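Local structure of Anapc5 protein (Xenopus laevis, 5BPZ) at residues L40-E43 with M44-T48; L52-K55 with R56-N59; E82-P85 with N86-S89; G131-L134 with R135-L139. The protein is a subunit of the anaphase-promoting complex, a cell-cycle ubiquitin ligase, in which its helical N-terminal domain probably has a structural role. All coordinates share one frame; numbering follows the deposited sequence.

Overall arrangement
The four contacts of this all-helical domain are local, each between residues a few positions apart, three within helices or at a helix end and one at a helix junction. Contact 1, at the C-terminal end of helix 32-46, is the hub. It meets contact 2, the start of helix 52-67, with centres about 10 Å apart, where Lys55 NZ lies 2.8 Å from Ser45 O. It meets contact 3, at the junction of helices 73-83 and 85-99, also about 10 Å away between centres, through Leu40, Asn47 and Val87. Leu58 of contact 2 packs on Cys84 of contact 3. Contact 4, in helix 129-142, reaches contact 1 through Phe133 and Leu41, with centres about 17 Å apart, and lies about 23 Å between centres from contact 3.

Contact 1. Residues L40-E43 with M44-T48; sequences LLSE and MSKNT
The last turns of helix 32-46 join Leu40-Glu43 to Met44-Thr48, with Leu40 and Met44 meeting on the buried face. Met44 N donates to Leu40 O over 2.9 Å, and the Met44 side chain lies obliquely across that of Leu40, with SD 3.8 Å from Leu40 CD1. Leu40 CG stands opposite its own backbone N (chi1 168°), beside the carbonyl carbon, which carries the branch toward the next turn. A flexible thioether suits this spot because the chain bends at its last torsion (chi3 81°) while it packs against both Leu40 and Leu58 of helix 52-67. Replacing Met44 with an alanine would probably leave Leu40 CD1 without its sulfur neighbour and open a gap toward Leu58.

Near the end of the helix Ser42 O accepts two donors, the backbone Lys46 N and the hydroxyl Ser45 OG. Ser45 OG reaches back to it at 2.8 Å, while Lys46 N comes to it at 3.3 Å. The last bond, from Asn47 N to Glu43 O, is weak, with an N-H...O angle of 124°, as the chain leaves the helix. On the solvent side, Lys46 NZ forms a long salt bridge of 3.6 Å with Glu43 OE2. That carboxylate also pairs with Arg94 of helix 85-99, so one acid serves two cations and would probably lessen the repulsion between them.

Contact 2. Residues L52-K55 with R56-N59; sequences LVEK and RRLN
This is a surface contact within the first two turns of helix 52-67, where two arginines fold back over the aliphatic side chains one turn earlier. Val53 is shared between them. Its CG1 lies over one face of the Arg57 guanidinium, 3.4 Å above the plane and offset toward the rim, with Arg57 NH2 the nearest atom at 3.5 Å. Its other methyl, CG2, is 3.8 Å from Arg56 NH2. With CG1 opposite the backbone N (chi1 159°) and CG2 opposite the carbonyl carbon, the beta-branch sends one methyl to each arginine. Leu52 adds a second apolar neighbour for Arg56, its CD2 being 3.7 Å from NH1.

The two arginines get there differently. Arg57 runs extended from CG to NE, whereas Arg56 turns at its third torsion (chi3 -65°) to bring its guanidinium near Leu52 and Val53. Arginine suits such a place because its head can pack against methyl groups, through a face in Arg57, while remaining at the exposed surface. Glu54 OE2 stays 5.5 Å from Arg57 NH1, too far for a salt bridge, and Glu54 OE1 instead accepts from Ser51 N just before the helix. Lys55 stretches toward the end of helix 32-46, where NZ is bonded to Ser45 O, while Leu58 packs against Met44 and Cys84.

Beneath the side chains, the bonds from Arg56 N to Leu52 O (3.0 Å) and from Leu58 N to Glu54 O (2.9 Å) are the i to i+4 bonds of the first turns of an alpha-helix, with arginine heads packed on Leu52 and Val53 at the surface and Leu58 packed inward.

Contact 3. Residues E82-P85 with N86-S89; sequences ECCP and NVSS
Cys84 and Val87 face each other across the first turn of helix 85-99, their side chains meeting through carbon rather than sulfur. Cys84 CB lies 3.4 Å from Val87 CG2, a tight pair. Val87 CG2 sits between its own backbone N and carbonyl carbon, which brings that methyl back against Cys84 CB. Cys84 SG turns another way, opposite its carbonyl carbon (chi1 -48°), and packs against Leu58 of helix 52-67. Small apolar groups suit this buried site, where Val87 also touches Val80 of the preceding helix.

The Ser88 side chain likewise folds back, but through a polar atom. OG reaches Pro85 O at 2.9 Å, approaching from above the carbonyl plane, 46° out of it, so the bond does not follow a lone pair. It nonetheless gives this buried hydroxyl a backbone acceptor. Beside it, Ser88 N makes a weak 3.3 Å bond to Cys84 O.

Pro85 suits its place because its ring holds phi in a range compatible with a helix, whereas Cys84 leaves helical phi/psi. The arrangement is that of a tight junction between helices 73-83 and 85-99, with Cys84 off helical geometry and a proline close to the N-terminus of the second helix, where its lack of an N-H costs no backbone bond.

Contact 4. Residues G131-L134 with R135-L139; sequences GLFL and RHMIL
Regular alpha-helical backbone runs through Gly131-Leu134 and Arg135-Leu139, one unbroken piece of helix 129-142. His136 N donates to Leu132 O at 2.8 Å and nearly straight, with an N-H...O angle of 169°, and Ile138 N bonds Leu134 O at 3.0 Å. Met137 N, bonded to Phe133 O over 2.9 Å, ties together the two residues whose side chains also meet.

Met137 CG lies over one face of the Phe133 ring, 4.0 Å from the centroid and offset toward the rim, a CH-pi contact. The sulfur stands farther off, with SD 4.9 Å from the centroid in an oblique Met-aromatic approach. Bends at chi2 (-61°) and chi3 let the chain lie over one face of the ring, with CG nearest, a fit that the unbranched, flexible methionine allows. Leu132 and His136 lie side by side and point the same way, with Leu132 CD2 3.7 Å from His136 CE1. The imidazole thus offers a carbon to the leucine methyl. Exchanging His136 for a glycine would probably leave Leu132 CD2 without its partner and remove the side-chain contact with Trp29.

Around the contact, Phe133 packs on Lys34, Val37 and Leu38 of helix 32-46, and Met137 reaches Lys34 as well as Trp29 and Val30, just before helix 32-46, while Ile138 meets Phe110 and Leu113 of helix 103-114.

Contact 1. Residues L40-E43 with M44-T48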
ATOM      1  N   LEU A  40      -0.013  -1.033  -3.312  1.00 30.49           N
ATOM      2  CA  LEU A  40      -0.786  -1.694  -4.351  1.00 30.13           C
ATOM      3  C   LEU A  40      -1.287  -0.692  -5.405  1.00 33.79           C
ATOM      4  O   LEU A  40      -1.148  -0.956  -6.602  1.00 31.58           O
ATOM      5  CB  LEU A  40      -1.938  -2.504  -3.749  1.00 30.30           C
ATOM      6  CG  LEU A  40      -3.002  -3.030  -4.715  1.00 34.61           C
ATOM      7  CD1 LEU A  40      -2.424  -4.052  -5.685  1.00 34.72           C
ATOM      8  CD2 LEU A  40      -4.157  -3.611  -3.959  1.00 34.81           C
ATOM      9  N   LEU A  41      -1.824   0.456  -4.963  1.00 32.17           N
ATOM     10  CA  LEU A  41      -2.304   1.482  -5.888  1.00 33.81           C
ATOM     11  C   LEU A  41      -1.155   2.023  -6.727  1.00 37.32           C
ATOM     12  O   LEU A  41      -1.298   2.150  -7.941  1.00 37.67           O
ATOM     13  CB  LEU A  41      -3.041   2.612  -5.155  1.00 35.30           C
ATOM     14  CG  LEU A  41      -4.415   2.247  -4.583  1.00 40.57           C
ATOM     15  CD1 LEU A  41      -4.871   3.300  -3.558  1.00 41.66           C
ATOM     16  CD2 LEU A  41      -5.453   2.077  -5.694  1.00 42.56           C
ATOM     17  N   SER A  42       0.008   2.234  -6.102  1.00 34.45           N
ATOM     18  CA  SER A  42       1.209   2.706  -6.794  1.00 35.13           C
ATOM     19  C   SER A  42       1.685   1.690  -7.850  1.00 39.29           C
ATOM     20  O   SER A  42       1.908   2.068  -9.005  1.00 38.30           O
ATOM     21  CB  SER A  42       2.315   3.001  -5.792  1.00 38.57           C
ATOM     22  OG  SER A  42       3.482   3.463  -6.445  1.00 46.72           O
ATOM     23  N   GLU A  43       1.808   0.400  -7.450  1.00 34.99           N
ATOM     24  CA  GLU A  43       2.232  -0.691  -8.323  1.00 34.51           C
ATOM     25  C   GLU A  43       1.262  -0.938  -9.465  1.00 38.80           C
ATOM     26  O   GLU A  43       1.692  -1.302 -10.561  1.00 38.68           O
ATOM     27  CB  GLU A  43       2.503  -1.979  -7.527  1.00 35.60           C
ATOM     28  CG  GLU A  43       3.748  -1.899  -6.643  1.00 45.20           C
ATOM     29  CD  GLU A  43       5.008  -1.395  -7.323  1.00 62.51           C
ATOM     30  OE1 GLU A  43       5.385  -1.963  -8.376  1.00 51.06           O
ATOM     31  OE2 GLU A  43       5.595  -0.406  -6.826  1.00 55.10           O
ATOM     32  N   MET A  44      -0.034  -0.708  -9.227  1.00 36.44           N
ATOM     33  CA  MET A  44      -1.047  -0.872 -10.265  1.00 36.82           C
ATOM     34  C   MET A  44      -0.883   0.183 -11.362  1.00 38.96           C
ATOM     35  O   MET A  44      -0.978  -0.155 -12.536  1.00 38.52           O
ATOM     36  CB  MET A  44      -2.459  -0.815  -9.674  1.00 39.74           C
ATOM     37  CG  MET A  44      -2.938  -2.147  -9.162  1.00 44.70           C
ATOM     38  SD  MET A  44      -4.401  -1.977  -8.108  1.00 50.34           S
ATOM     39  CE  MET A  44      -5.679  -1.837  -9.386  1.00 47.98           C
ATOM     40  N   SER A  45      -0.614   1.451 -10.985  1.00 35.49           N
ATOM     41  CA  SER A  45      -0.456   2.528 -11.958  1.00 36.09           C
ATOM     42  C   SER A  45       0.818   2.392 -12.793  1.00 40.26           C
ATOM     43  O   SER A  45       0.840   2.823 -13.932  1.00 40.54           O
ATOM     44  CB  SER A  45      -0.537   3.898 -11.285  1.00 39.75           C
ATOM     45  OG  SER A  45       0.473   4.063 -10.306  1.00 53.89           O
ATOM     46  N   LYS A  46       1.847   1.759 -12.241  1.00 37.50           N
ATOM     47  CA  LYS A  46       3.157   1.569 -12.867  1.00 37.74           C
ATOM     48  C   LYS A  46       3.247   0.325 -13.757  1.00 41.76           C
ATOM     49  O   LYS A  46       4.179   0.234 -14.554  1.00 44.79           O
ATOM     50  CB  LYS A  46       4.247   1.503 -11.777  1.00 39.30           C
ATOM     51  CG  LYS A  46       4.544   2.840 -11.100  1.00 48.83           C
ATOM     52  CD  LYS A  46       5.186   2.660  -9.722  1.00 61.16           C
ATOM     53  CE  LYS A  46       6.695   2.636  -9.762  1.00 77.90           C
ATOM     54  NZ  LYS A  46       7.284   2.278  -8.444  1.00 86.73           N
ATOM     55  N   ASN A  47       2.334  -0.649 -13.588  1.00 35.80           N
ATOM     56  CA  ASN A  47       2.326  -1.927 -14.317  1.00 35.39           C
ATOM     57  C   ASN A  47       2.516  -1.752 -15.838  1.00 36.51           C
ATOM     58  O   ASN A  47       1.654  -1.205 -16.515  1.00 34.79           O
ATOM     59  CB  ASN A  47       1.046  -2.711 -13.996  1.00 37.72           C
ATOM     60  CG  ASN A  47       1.040  -4.176 -14.383  1.00 59.28           C
ATOM     61  OD1 ASN A  47       1.877  -4.669 -15.151  1.00 42.75           O
ATOM     62  ND2 ASN A  47       0.040  -4.898 -13.885  1.00 55.61           N
ATOM     63  N   THR A  48       3.662  -2.193 -16.351  1.00 32.70           N
ATOM     64  CA  THR A  48       4.011  -2.077 -17.771  1.00 33.53           C
ATOM     65  C   THR A  48       3.427  -3.224 -18.632  1.00 38.15           C
ATOM     66  O   THR A  48       3.576  -3.201 -19.850  1.00 38.36           O
ATOM     67  CB  THR A  48       5.546  -2.023 -17.929  1.00 41.71           C
ATOM     68  OG1 THR A  48       6.089  -3.256 -17.454  1.00 44.41           O
ATOM     69  CG2 THR A  48       6.188  -0.836 -17.192  1.00 38.81           C
TER

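Contact 2. Residues L52-K55 with R56-N59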
ATOM      1  N   LEU A  52      -3.772   0.845 -20.210  1.00 34.88           N
ATOM      2  CA  LEU A  52      -4.425   1.851 -19.366  1.00 35.55           C
ATOM      3  C   LEU A  52      -5.929   1.502 -19.147  1.00 40.06           C
ATOM      4  O   LEU A  52      -6.449   1.666 -18.041  1.00 39.93           O
ATOM      5  CB  LEU A  52      -4.259   3.252 -19.971  1.00 35.83           C
ATOM      6  CG  LEU A  52      -4.742   4.440 -19.127  1.00 41.82           C
ATOM      7  CD1 LEU A  52      -4.071   4.467 -17.730  1.00 42.34           C
ATOM      8  CD2 LEU A  52      -4.538   5.738 -19.864  1.00 42.30           C
ATOM      9  N   VAL A  53      -6.591   0.965 -20.181  1.00 36.28           N
ATOM     10  CA  VAL A  53      -7.980   0.528 -20.088  1.00 37.22           C
ATOM     11  C   VAL A  53      -8.128  -0.586 -19.016  1.00 41.57           C
ATOM     12  O   VAL A  53      -8.989  -0.482 -18.141  1.00 41.91           O
ATOM     13  CB  VAL A  53      -8.531   0.148 -21.494  1.00 41.45           C
ATOM     14  CG1 VAL A  53      -9.736  -0.779 -21.407  1.00 42.92           C
ATOM     15  CG2 VAL A  53      -8.876   1.402 -22.290  1.00 41.21           C
ATOM     16  N   GLU A  54      -7.253  -1.613 -19.063  1.00 39.01           N
ATOM     17  CA  GLU A  54      -7.226  -2.739 -18.116  1.00 38.92           C
ATOM     18  C   GLU A  54      -6.936  -2.231 -16.699  1.00 41.53           C
ATOM     19  O   GLU A  54      -7.498  -2.752 -15.746  1.00 42.17           O
ATOM     20  CB  GLU A  54      -6.189  -3.804 -18.533  1.00 39.87           C
ATOM     21  CG  GLU A  54      -6.518  -4.550 -19.819  1.00 54.74           C
ATOM     22  CD  GLU A  54      -5.415  -5.473 -20.313  1.00 80.13           C
ATOM     23  OE1 GLU A  54      -4.378  -4.970 -20.809  1.00 54.03           O
ATOM     24  OE2 GLU A  54      -5.587  -6.708 -20.197  1.00 83.15           O
ATOM     25  N   LYS A  55      -6.087  -1.196 -16.573  1.00 36.76           N
ATOM     26  CA  LYS A  55      -5.738  -0.563 -15.291  1.00 35.59           C
ATOM     27  C   LYS A  55      -6.964   0.104 -14.681  1.00 40.13           C
ATOM     28  O   LYS A  55      -7.158   0.016 -13.475  1.00 39.27           O
ATOM     29  CB  LYS A  55      -4.637   0.489 -15.483  1.00 36.00           C
ATOM     30  CG  LYS A  55      -3.238  -0.091 -15.538  1.00 41.22           C
ATOM     31  CD  LYS A  55      -2.202   0.985 -15.797  1.00 44.02           C
ATOM     32  CE  LYS A  55      -0.853   0.359 -15.976  1.00 33.51           C
ATOM     33  NZ  LYS A  55       0.201   1.375 -16.244  1.00 37.30           N
ATOM     34  N   ARG A  56      -7.788   0.766 -15.523  1.00 38.30           N
ATOM     35  CA  ARG A  56      -9.007   1.442 -15.097  1.00 40.01           C
ATOM     36  C   ARG A  56     -10.040   0.434 -14.586  1.00 46.21           C
ATOM     37  O   ARG A  56     -10.678   0.687 -13.561  1.00 46.39           O
ATOM     38  CB  ARG A  56      -9.540   2.382 -16.194  1.00 40.70           C
ATOM     39  CG  ARG A  56      -8.553   3.540 -16.463  1.00 50.01           C
ATOM     40  CD  ARG A  56      -9.155   4.795 -17.064  1.00 54.95           C
ATOM     41  NE  ARG A  56      -9.684   4.552 -18.401  1.00 63.85           N
ATOM     42  CZ  ARG A  56      -9.210   5.085 -19.522  1.00 63.54           C
ATOM     43  NH1 ARG A  56      -8.194   5.940 -19.485  1.00 45.95           N
ATOM     44  NH2 ARG A  56      -9.762   4.787 -20.687  1.00 45.26           N
ATOM     45  N   ARG A  57     -10.122  -0.747 -15.247  1.00 44.14           N
ATOM     46  CA  ARG A  57     -11.008  -1.850 -14.862  1.00 45.74           C
ATOM     47  C   ARG A  57     -10.546  -2.408 -13.519  1.00 51.42           C
ATOM     48  O   ARG A  57     -11.364  -2.581 -12.625  1.00 53.26           O
ATOM     49  CB  ARG A  57     -11.002  -2.974 -15.916  1.00 43.74           C
ATOM     50  CG  ARG A  57     -11.602  -2.598 -17.264  1.00 51.01           C
ATOM     51  CD  ARG A  57     -11.740  -3.810 -18.174  1.00 52.43           C
ATOM     52  NE  ARG A  57     -12.256  -3.436 -19.494  1.00 54.71           N
ATOM     53  CZ  ARG A  57     -11.643  -3.690 -20.647  1.00 63.17           C
ATOM     54  NH1 ARG A  57     -10.485  -4.338 -20.663  1.00 52.02           N
ATOM     55  NH2 ARG A  57     -12.183  -3.297 -21.791  1.00 53.10           N
ATOM     56  N   LEU A  58      -9.231  -2.658 -13.371  1.00 47.73           N
ATOM     57  CA  LEU A  58      -8.647  -3.189 -12.141  1.00 48.01           C
ATOM     58  C   LEU A  58      -8.811  -2.264 -10.934  1.00 53.95           C
ATOM     59  O   LEU A  58      -9.021  -2.763  -9.829  1.00 54.49           O
ATOM     60  CB  LEU A  58      -7.185  -3.586 -12.340  1.00 46.59           C
ATOM     61  CG  LEU A  58      -6.950  -4.859 -13.144  1.00 52.34           C
ATOM     62  CD1 LEU A  58      -5.490  -5.100 -13.326  1.00 51.81           C
ATOM     63  CD2 LEU A  58      -7.596  -6.076 -12.486  1.00 55.55           C
ATOM     64  N   ASN A  59      -8.760  -0.927 -11.146  1.00 49.07           N
ATOM     65  CA  ASN A  59      -8.971   0.071 -10.093  1.00 48.29           C
ATOM     66  C   ASN A  59     -10.399   0.008  -9.542  1.00 54.45           C
ATOM     67  O   ASN A  59     -10.607   0.354  -8.379  1.00 54.33           O
ATOM     68  CB  ASN A  59      -8.652   1.491 -10.581  1.00 50.68           C
ATOM     69  CG  ASN A  59      -7.187   1.865 -10.521  1.00 77.53           C
ATOM     70  OD1 ASN A  59      -6.594   2.282 -11.522  1.00 85.40           O
ATOM     71  ND2 ASN A  59      -6.569   1.746  -9.348  1.00 57.67           N
TER

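Contact 3. Residues E82-P85 with N86-S89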
ATOM      1  N   GLU A  82      -5.033 -13.044  -7.157  1.00 49.83           N
ATOM      2  CA  GLU A  82      -6.209 -13.457  -7.921  1.00 53.58           C
ATOM      3  C   GLU A  82      -6.554 -12.548  -9.097  1.00 61.39           C
ATOM      4  O   GLU A  82      -6.913 -13.064 -10.151  1.00 64.82           O
ATOM      5  CB  GLU A  82      -7.428 -13.611  -7.011  1.00 54.38           C
ATOM      6  CG  GLU A  82      -7.467 -14.930  -6.262  1.00 65.17           C
ATOM      7  CD  GLU A  82      -8.825 -15.317  -5.710  1.00 81.76           C
ATOM      8  OE1 GLU A  82      -9.701 -14.430  -5.582  1.00 66.95           O
ATOM      9  OE2 GLU A  82      -9.007 -16.514  -5.389  1.00 77.18           O
ATOM     10  N   CYS A  83      -6.488 -11.217  -8.920  1.00 57.99           N
ATOM     11  CA  CYS A  83      -6.873 -10.277  -9.976  1.00 60.70           C
ATOM     12  C   CYS A  83      -5.697  -9.617 -10.711  1.00 64.43           C
ATOM     13  O   CYS A  83      -5.828  -9.333 -11.900  1.00 65.17           O
ATOM     14  CB  CYS A  83      -7.846  -9.231  -9.446  1.00 60.53           C
ATOM     15  SG  CYS A  83      -7.331  -8.448  -7.903  1.00 61.45           S
ATOM     16  N   CYS A  84      -4.578  -9.349 -10.012  1.00 59.63           N
ATOM     17  CA  CYS A  84      -3.370  -8.740 -10.581  1.00 59.78           C
ATOM     18  C   CYS A  84      -2.174  -9.686 -10.286  1.00 59.38           C
ATOM     19  O   CYS A  84      -1.383  -9.392  -9.386  1.00 54.76           O
ATOM     20  CB  CYS A  84      -3.132  -7.349  -9.992  1.00 58.89           C
ATOM     21  SG  CYS A  84      -4.580  -6.258  -9.968  1.00 62.60           S
ATOM     22  N   PRO A  85      -2.036 -10.843 -10.974  1.00 58.62           N
ATOM     23  CA  PRO A  85      -0.938 -11.775 -10.634  1.00 59.52           C
ATOM     24  C   PRO A  85       0.480 -11.205 -10.723  1.00 62.59           C
ATOM     25  O   PRO A  85       1.340 -11.619  -9.945  1.00 61.72           O
ATOM     26  CB  PRO A  85      -1.145 -12.943 -11.601  1.00 65.70           C
ATOM     27  CG  PRO A  85      -2.560 -12.840 -12.040  1.00 70.36           C
ATOM     28  CD  PRO A  85      -2.863 -11.380 -12.075  1.00 63.28           C
ATOM     29  N   ASN A  86       0.704 -10.230 -11.632  1.00 60.07           N
ATOM     30  CA  ASN A  86       1.987  -9.547 -11.832  1.00 61.00           C
ATOM     31  C   ASN A  86       2.393  -8.744 -10.586  1.00 61.15           C
ATOM     32  O   ASN A  86       3.407  -9.064  -9.952  1.00 62.76           O
ATOM     33  CB  ASN A  86       1.937  -8.585 -13.041  1.00 62.70           C
ATOM     34  CG  ASN A  86       1.346  -9.120 -14.329  1.00 91.96           C
ATOM     35  OD1 ASN A  86       1.843 -10.082 -14.924  1.00 96.07           O
ATOM     36  ND2 ASN A  86       0.342  -8.425 -14.847  1.00 77.05           N
ATOM     37  N   VAL A  87       1.568  -7.739 -10.217  1.00 51.68           N
ATOM     38  CA  VAL A  87       1.839  -6.775  -9.149  1.00 47.75           C
ATOM     39  C   VAL A  87       1.843  -7.384  -7.737  1.00 47.57           C
ATOM     40  O   VAL A  87       2.447  -6.774  -6.872  1.00 45.21           O
ATOM     41  CB  VAL A  87       0.962  -5.478  -9.197  1.00 49.41           C
ATOM     42  CG1 VAL A  87       0.932  -4.858 -10.588  1.00 50.96           C
ATOM     43  CG2 VAL A  87      -0.440  -5.695  -8.666  1.00 47.21           C
ATOM     44  N   SER A  88       1.193  -8.539  -7.489  1.00 45.00           N
ATOM     45  CA  SER A  88       1.168  -9.160  -6.149  1.00 43.83           C
ATOM     46  C   SER A  88       2.563  -9.299  -5.523  1.00 47.67           C
ATOM     47  O   SER A  88       2.758  -8.885  -4.373  1.00 45.61           O
ATOM     48  CB  SER A  88       0.459 -10.509  -6.180  1.00 49.19           C
ATOM     49  OG  SER A  88       1.125 -11.409  -7.051  1.00 66.16           O
ATOM     50  N   SER A  89       3.541  -9.811  -6.308  1.00 45.79           N
ATOM     51  CA  SER A  89       4.925  -9.984  -5.874  1.00 46.46           C
ATOM     52  C   SER A  89       5.602  -8.646  -5.685  1.00 47.78           C
ATOM     53  O   SER A  89       6.324  -8.469  -4.708  1.00 48.12           O
ATOM     54  CB  SER A  89       5.708 -10.838  -6.871  1.00 55.11           C
ATOM     55  OG  SER A  89       5.249 -12.180  -6.876  1.00 67.26           O
TER

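Contact 4. Residues G131-L134 with R135-L139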
ATOM      1  N   GLY A 131      -8.725   8.688  -5.313  1.00 55.30           N
ATOM      2  CA  GLY A 131      -8.321  10.074  -5.098  1.00 54.79           C
ATOM      3  C   GLY A 131      -8.539  10.546  -3.678  1.00 56.14           C
ATOM      4  O   GLY A 131      -7.629  11.117  -3.075  1.00 55.51           O
ATOM      5  N   LEU A 132      -9.731  10.264  -3.120  1.00 52.69           N
ATOM      6  CA  LEU A 132     -10.081  10.607  -1.740  1.00 52.57           C
ATOM      7  C   LEU A 132      -9.258   9.793  -0.754  1.00 55.01           C
ATOM      8  O   LEU A 132      -8.837  10.336   0.269  1.00 55.98           O
ATOM      9  CB  LEU A 132     -11.583  10.446  -1.466  1.00 54.25           C
ATOM     10  CG  LEU A 132     -12.468  11.570  -1.987  1.00 61.37           C
ATOM     11  CD1 LEU A 132     -13.876  11.078  -2.251  1.00 63.75           C
ATOM     12  CD2 LEU A 132     -12.474  12.767  -1.035  1.00 64.09           C
ATOM     13  N   PHE A 133      -8.980   8.517  -1.088  1.00 49.33           N
ATOM     14  CA  PHE A 133      -8.158   7.623  -0.271  1.00 46.82           C
ATOM     15  C   PHE A 133      -6.705   8.111  -0.221  1.00 48.68           C
ATOM     16  O   PHE A 133      -6.110   8.119   0.855  1.00 47.03           O
ATOM     17  CB  PHE A 133      -8.238   6.165  -0.773  1.00 47.79           C
ATOM     18  CG  PHE A 133      -7.524   5.155   0.101  1.00 47.39           C
ATOM     19  CD1 PHE A 133      -8.136   4.640   1.239  1.00 50.00           C
ATOM     20  CD2 PHE A 133      -6.234   4.734  -0.203  1.00 47.81           C
ATOM     21  CE1 PHE A 133      -7.469   3.725   2.060  1.00 49.21           C
ATOM     22  CE2 PHE A 133      -5.567   3.818   0.619  1.00 49.23           C
ATOM     23  CZ  PHE A 133      -6.189   3.319   1.742  1.00 47.25           C
ATOM     24  N   LEU A 134      -6.139   8.510  -1.379  1.00 45.82           N
ATOM     25  CA  LEU A 134      -4.768   9.013  -1.476  1.00 46.14           C
ATOM     26  C   LEU A 134      -4.641  10.295  -0.667  1.00 52.02           C
ATOM     27  O   LEU A 134      -3.727  10.410   0.146  1.00 51.70           O
ATOM     28  CB  LEU A 134      -4.353   9.248  -2.943  1.00 47.33           C
ATOM     29  CG  LEU A 134      -4.072   8.003  -3.800  1.00 51.64           C
ATOM     30  CD1 LEU A 134      -4.058   8.354  -5.261  1.00 53.84           C
ATOM     31  CD2 LEU A 134      -2.744   7.347  -3.433  1.00 53.55           C
ATOM     32  N   ARG A 135      -5.619  11.208  -0.827  1.00 50.30           N
ATOM     33  CA  ARG A 135      -5.736  12.481  -0.124  1.00 50.83           C
ATOM     34  C   ARG A 135      -5.808  12.267   1.397  1.00 53.66           C
ATOM     35  O   ARG A 135      -4.957  12.784   2.121  1.00 53.22           O
ATOM     36  CB  ARG A 135      -6.978  13.243  -0.630  1.00 51.78           C
ATOM     37  CG  ARG A 135      -7.052  14.671  -0.114  1.00 65.49           C
ATOM     38  CD  ARG A 135      -8.435  15.280  -0.216  1.00 68.33           C
ATOM     39  NE  ARG A 135      -8.579  16.391   0.727  1.00 74.36           N
ATOM     40  CZ  ARG A 135      -8.220  17.646   0.476  1.00 87.05           C
ATOM     41  NH1 ARG A 135      -7.701  17.973  -0.702  1.00 68.97           N
ATOM     42  NH2 ARG A 135      -8.376  18.585   1.401  1.00 75.23           N
ATOM     43  N   HIS A 136      -6.803  11.489   1.870  1.00 51.14           N
ATOM     44  CA  HIS A 136      -7.001  11.208   3.294  1.00 52.45           C
ATOM     45  C   HIS A 136      -5.841  10.459   3.941  1.00 53.01           C
ATOM     46  O   HIS A 136      -5.603  10.677   5.131  1.00 54.28           O
ATOM     47  CB  HIS A 136      -8.338  10.501   3.564  1.00 54.78           C
ATOM     48  CG  HIS A 136      -9.534  11.363   3.280  1.00 60.71           C
ATOM     49  ND1 HIS A 136     -10.560  10.928   2.460  1.00 63.20           N
ATOM     50  CD2 HIS A 136      -9.818  12.618   3.704  1.00 65.01           C
ATOM     51  CE1 HIS A 136     -11.436  11.919   2.420  1.00 64.86           C
ATOM     52  NE2 HIS A 136     -11.030  12.960   3.149  1.00 66.19           N
ATOM     53  N   MET A 137      -5.096   9.621   3.180  1.00 45.91           N
ATOM     54  CA  MET A 137      -3.922   8.923   3.730  1.00 44.77           C
ATOM     55  C   MET A 137      -2.735   9.875   3.885  1.00 51.01           C
ATOM     56  O   MET A 137      -2.101   9.866   4.940  1.00 50.30           O
ATOM     57  CB  MET A 137      -3.520   7.691   2.907  1.00 45.38           C
ATOM     58  CG  MET A 137      -4.407   6.476   3.145  1.00 48.99           C
ATOM     59  SD  MET A 137      -4.379   5.880   4.862  1.00 55.03           S
ATOM     60  CE  MET A 137      -6.069   6.363   5.387  1.00 54.00           C
ATOM     61  N   ILE A 138      -2.437  10.696   2.836  1.00 49.03           N
ATOM     62  CA  ILE A 138      -1.335  11.666   2.838  1.00 51.32           C
ATOM     63  C   ILE A 138      -1.596  12.768   3.877  1.00 57.73           C
ATOM     64  O   ILE A 138      -0.655  13.185   4.552  1.00 59.53           O
ATOM     65  CB  ILE A 138      -0.988  12.219   1.409  1.00 56.07           C
ATOM     66  CG1 ILE A 138      -0.675  11.091   0.381  1.00 55.46           C
ATOM     67  CG2 ILE A 138       0.146  13.274   1.434  1.00 59.81           C
ATOM     68  CD1 ILE A 138       0.625  10.233   0.598  1.00 66.22           C
ATOM     69  N   LEU A 139      -2.866  13.216   4.028  1.00 55.55           N
ATOM     70  CA  LEU A 139      -3.228  14.235   5.019  1.00 57.97           C
ATOM     71  C   LEU A 139      -3.065  13.693   6.438  1.00 61.54           C
ATOM     72  O   LEU A 139      -2.370  14.322   7.234  1.00 63.61           O
ATOM     73  CB  LEU A 139      -4.652  14.778   4.825  1.00 58.77           C
ATOM     74  CG  LEU A 139      -4.898  15.776   3.691  1.00 65.01           C
ATOM     75  CD1 LEU A 139      -6.384  16.036   3.531  1.00 65.76           C
ATOM     76  CD2 LEU A 139      -4.174  17.100   3.926  1.00 70.89           C
TER